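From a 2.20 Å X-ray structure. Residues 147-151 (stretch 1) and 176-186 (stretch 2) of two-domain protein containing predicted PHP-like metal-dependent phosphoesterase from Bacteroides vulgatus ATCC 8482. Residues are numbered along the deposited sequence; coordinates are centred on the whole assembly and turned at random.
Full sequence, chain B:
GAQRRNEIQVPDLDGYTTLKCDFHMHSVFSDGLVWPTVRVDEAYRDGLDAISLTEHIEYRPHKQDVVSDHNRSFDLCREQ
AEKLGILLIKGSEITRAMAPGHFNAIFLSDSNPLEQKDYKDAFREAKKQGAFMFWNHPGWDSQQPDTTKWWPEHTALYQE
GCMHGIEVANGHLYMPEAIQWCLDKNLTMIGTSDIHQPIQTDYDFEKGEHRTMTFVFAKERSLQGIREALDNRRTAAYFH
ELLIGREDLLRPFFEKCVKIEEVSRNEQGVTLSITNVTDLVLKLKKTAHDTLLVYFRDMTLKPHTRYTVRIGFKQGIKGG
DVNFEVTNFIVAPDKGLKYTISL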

# COMPACT_ATOMS: atom_id res chain seq x y z
N THR B 147 -35.82 9.44 -5.47
CA THR B 147 -35.45 10.78 -5.89
C THR B 147 -35.18 11.67 -4.69
O THR B 147 -35.90 11.60 -3.70
N THR B 148 -34.14 12.50 -4.81
CA THR B 148 -33.74 13.46 -3.75
C THR B 148 -34.52 14.75 -3.90
O THR B 148 -34.16 15.63 -4.67
N LYS B 149 -35.61 14.84 -3.16
CA LYS B 149 -36.48 16.01 -3.23
C LYS B 149 -36.33 16.99 -2.09
O LYS B 149 -35.74 16.72 -1.01
N TRP B 150 -36.93 18.14 -2.40
CA TRP B 150 -37.05 19.31 -1.53
C TRP B 150 -38.51 19.37 -1.10
O TRP B 150 -39.41 19.49 -1.91
N TRP B 151 -38.73 19.25 0.19
CA TRP B 151 -40.11 19.23 0.71
C TRP B 151 -40.57 20.58 1.20
O TRP B 151 -39.79 21.52 1.32
N PRO B 176 -25.62 15.70 -5.93
CA PRO B 176 -25.60 16.90 -6.78
C PRO B 176 -26.83 17.74 -6.72
O PRO B 176 -26.78 18.92 -7.04
N GLU B 177 -27.93 17.13 -6.35
CA GLU B 177 -29.19 17.88 -6.33
C GLU B 177 -28.99 19.00 -5.32
O GLU B 177 -29.55 20.09 -5.46
N ALA B 178 -28.13 18.74 -4.33
CA ALA B 178 -27.92 19.68 -3.23
C ALA B 178 -27.10 20.85 -3.69
O ALA B 178 -27.24 21.96 -3.20
N ILE B 179 -26.23 20.59 -4.66
CA ILE B 179 -25.36 21.63 -5.19
C ILE B 179 -26.26 22.74 -5.75
O ILE B 179 -26.11 23.90 -5.42
N GLN B 180 -27.23 22.33 -6.54
CA GLN B 180 -28.10 23.29 -7.21
C GLN B 180 -28.94 24.03 -6.19
O GLN B 180 -29.33 25.19 -6.38
N TRP B 181 -29.24 23.35 -5.10
CA TRP B 181 -30.05 23.93 -4.02
C TRP B 181 -29.28 25.03 -3.35
O TRP B 181 -29.78 26.13 -3.14
N CYS B 182 -28.04 24.73 -3.03
CA CYS B 182 -27.17 25.71 -2.39
C CYS B 182 -26.93 26.90 -3.30
O CYS B 182 -26.88 28.05 -2.84
N LEU B 183 -26.86 26.62 -4.60
CA LEU B 183 -26.62 27.68 -5.59
C LEU B 183 -27.86 28.58 -5.66
O LEU B 183 -27.75 29.80 -5.57
N ASP B 184 -29.03 27.97 -5.71
CA ASP B 184 -30.28 28.75 -5.84
C ASP B 184 -30.68 29.45 -4.56
O ASP B 184 -31.21 30.56 -4.58
N LYS B 185 -30.38 28.83 -3.43
CA LYS B 185 -30.83 29.33 -2.12
C LYS B 185 -29.73 30.03 -1.32
O LYS B 185 -29.92 30.42 -0.17
N ASN B 186 -28.57 30.15 -1.94
CA ASN B 186 -27.41 30.82 -1.35
C ASN B 186 -26.92 30.21 -0.04
O ASN B 186 -26.69 30.91 0.95

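An irregular segment of chain, with no helix or sheet of its own, lies along one side of a helix and packs against it through alternate residues. Thr148 and Trp150 turn their CA-to-CB bonds toward the helix, Lys149 turns away, and the helix answers with Glu177, Trp181 and Lys185, spaced four apart and so gathered on one face. No direct hydrogen bond crosses between the stretches; aromatic, cationic and water-mediated contacts do the work, burying 341 Å² in all.

Thr147 starts the walk outside the contact. Its CA-to-CB bond points sideways, its chi1 is m, and its nearest approach, Thr147 CG2 to Glu177 CG, is 6.4 Å.

Thr148 is the first residue to engage, buried and also in the m rotamer. Its CA lies 6.8 Å from the CA of Glu177, close enough for their polar groups to share a water. Thr148 OG1 is 2.6 Å from the water oxygen, and the same water donates to Glu177 OE1 at 2.5 Å. Glu177 reaches this site with chi1 m and chi2 p, a bent conformation that brings its carboxylate round toward the threonine. The direct approach, Thr148 OG1 to Glu177 OE2, is 3.7 Å, so the water provides the polar link. The methyl group has a different neighbour: Thr148 CG2 sits 3.8 Å from Trp181 CH2, while the backbone atom Thr148 O comes within 3.4 Å of that same CH2.

Lys149 contributes mainly backbone. Its CA-to-CB bond points away from the helix, and the side chain is extended, m at chi1 and t at the three later angles, but Lys149 O still lies 3.5 Å from Trp181 CH2. The two successive carbonyl oxygens thus approach one corner of the indole obliquely.

Trp150 is the centrepiece, with 95 Å² of its surface covered by the other stretch, chi1 t and chi2 at -81°. Its edge meets the face of Trp181, which is held in the m rotamer with chi2 at -28°. The Trp150 six-membered ring and the Trp181 five-membered ring have centroids 5.0 Å apart and planes inclined at 66°, with Trp150 CE3 3.7 Å from Trp181 CD2. One turn further along the helix, Lys185 lays its side chain over a face of Trp150, using chi1 m followed by three t angles. Lys185 CD stands 3.8 Å from the centroid of the six-membered ring, making a CH-pi contact, and Lys185 NZ lies 3.6 Å from the centroid of the five-membered ring, 17° off the normal, a cation-pi contact. The aliphatic chain and the charge thus serve the same indole. Trp150 NE1 finds its hydrogen-bond partner elsewhere in the structure.

Trp151, at the N-cap position of a following helix, adopts m at chi1; its nearest approach, Trp151 CD1 to Trp181 CH2, is 6.8 Å, ending the contact. The rule is compact: two inward residues, with one outward residue between them, meet three helix positions.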

# COMPACT_ATOMS: atom_id res chain seq x y z
CB THR B 147 -36.60 11.42 -6.68
OG1 THR B 147 -36.72 10.80 -7.97
CG2 THR B 147 -36.35 12.87 -6.87
CB THR B 148 -32.24 13.81 -3.82
OG1 THR B 148 -31.49 12.61 -3.91
CG2 THR B 148 -31.78 14.62 -2.60
CB LYS B 149 -37.95 15.58 -3.26
CG LYS B 149 -38.24 14.65 -4.39
CD LYS B 149 -39.63 14.07 -4.33
CE LYS B 149 -39.86 13.18 -5.57
NZ LYS B 149 -41.19 12.52 -5.58
CB TRP B 150 -36.65 20.61 -2.23
CG TRP B 150 -36.70 21.84 -1.35
CD1 TRP B 150 -37.81 22.56 -1.03
CD2 TRP B 150 -35.59 22.51 -0.73
NE1 TRP B 150 -37.47 23.62 -0.22
CE2 TRP B 150 -36.12 23.62 -0.02
CE3 TRP B 150 -34.22 22.29 -0.69
CZ2 TRP B 150 -35.31 24.50 0.72
CZ3 TRP B 150 -33.41 23.17 0.08
CH2 TRP B 150 -33.96 24.26 0.76
CB TRP B 151 -40.22 18.20 1.83
CG TRP B 151 -39.86 16.84 1.38
CD1 TRP B 151 -38.70 16.47 0.74
CD2 TRP B 151 -40.59 15.65 1.59
NE1 TRP B 151 -38.69 15.12 0.54
CE2 TRP B 151 -39.84 14.59 1.05
CE3 TRP B 151 -41.80 15.36 2.22
CZ2 TRP B 151 -40.28 13.29 1.08
CZ3 TRP B 151 -42.24 14.06 2.23
CH2 TRP B 151 -41.48 13.04 1.67
CB PRO B 176 -25.51 16.33 -8.22
CG PRO B 176 -25.95 14.90 -8.12
CD PRO B 176 -25.41 14.48 -6.72
CB GLU B 177 -30.40 17.02 -5.92
CG GLU B 177 -30.67 15.78 -6.79
CD GLU B 177 -29.73 14.60 -6.55
OE1 GLU B 177 -28.78 14.70 -5.75
OE2 GLU B 177 -29.96 13.55 -7.19
CB ALA B 178 -27.21 18.99 -2.01
CB ILE B 179 -24.33 21.10 -6.27
CG1 ILE B 179 -23.37 20.09 -5.63
CG2 ILE B 179 -23.53 22.24 -6.87
CD1 ILE B 179 -22.61 19.26 -6.62
CB GLN B 180 -28.99 22.57 -8.24
CG GLN B 180 -29.75 23.50 -9.14
CD GLN B 180 -28.81 24.44 -9.89
OE1 GLN B 180 -27.81 24.00 -10.47
NE2 GLN B 180 -29.13 25.73 -9.87
CB TRP B 181 -30.48 22.89 -2.98
CG TRP B 181 -31.53 22.01 -3.52
CD1 TRP B 181 -32.44 22.35 -4.48
CD2 TRP B 181 -31.90 20.69 -3.08
NE1 TRP B 181 -33.29 21.30 -4.72
CE2 TRP B 181 -33.00 20.28 -3.86
CE3 TRP B 181 -31.43 19.85 -2.10
CZ2 TRP B 181 -33.59 19.05 -3.70
CZ3 TRP B 181 -32.04 18.63 -1.94
CH2 TRP B 181 -33.09 18.23 -2.73
CB CYS B 182 -25.85 25.10 -1.98
SG CYS B 182 -25.99 23.83 -0.72
CB LEU B 183 -26.24 27.16 -7.00
CG LEU B 183 -24.95 26.37 -7.16
CD1 LEU B 183 -24.80 25.96 -8.63
CD2 LEU B 183 -23.68 27.10 -6.65
CB ASP B 184 -31.45 27.86 -6.26
CG ASP B 184 -31.24 27.24 -7.63
OD1 ASP B 184 -30.48 27.81 -8.44
OD2 ASP B 184 -31.83 26.16 -7.88
CB LYS B 185 -31.48 28.15 -1.37
CG LYS B 185 -32.91 27.94 -1.88
CD LYS B 185 -33.49 26.51 -1.81
CE LYS B 185 -34.96 26.55 -2.41
NZ LYS B 185 -35.51 25.27 -3.01
CB ASN B 186 -27.74 32.30 -1.10
CG ASN B 186 -26.49 33.14 -0.88
OD1 ASN B 186 -25.40 32.75 -1.29
ND2 ASN B 186 -26.65 34.28 -0.24
O HOH W 1 -28.95 12.82 -4.04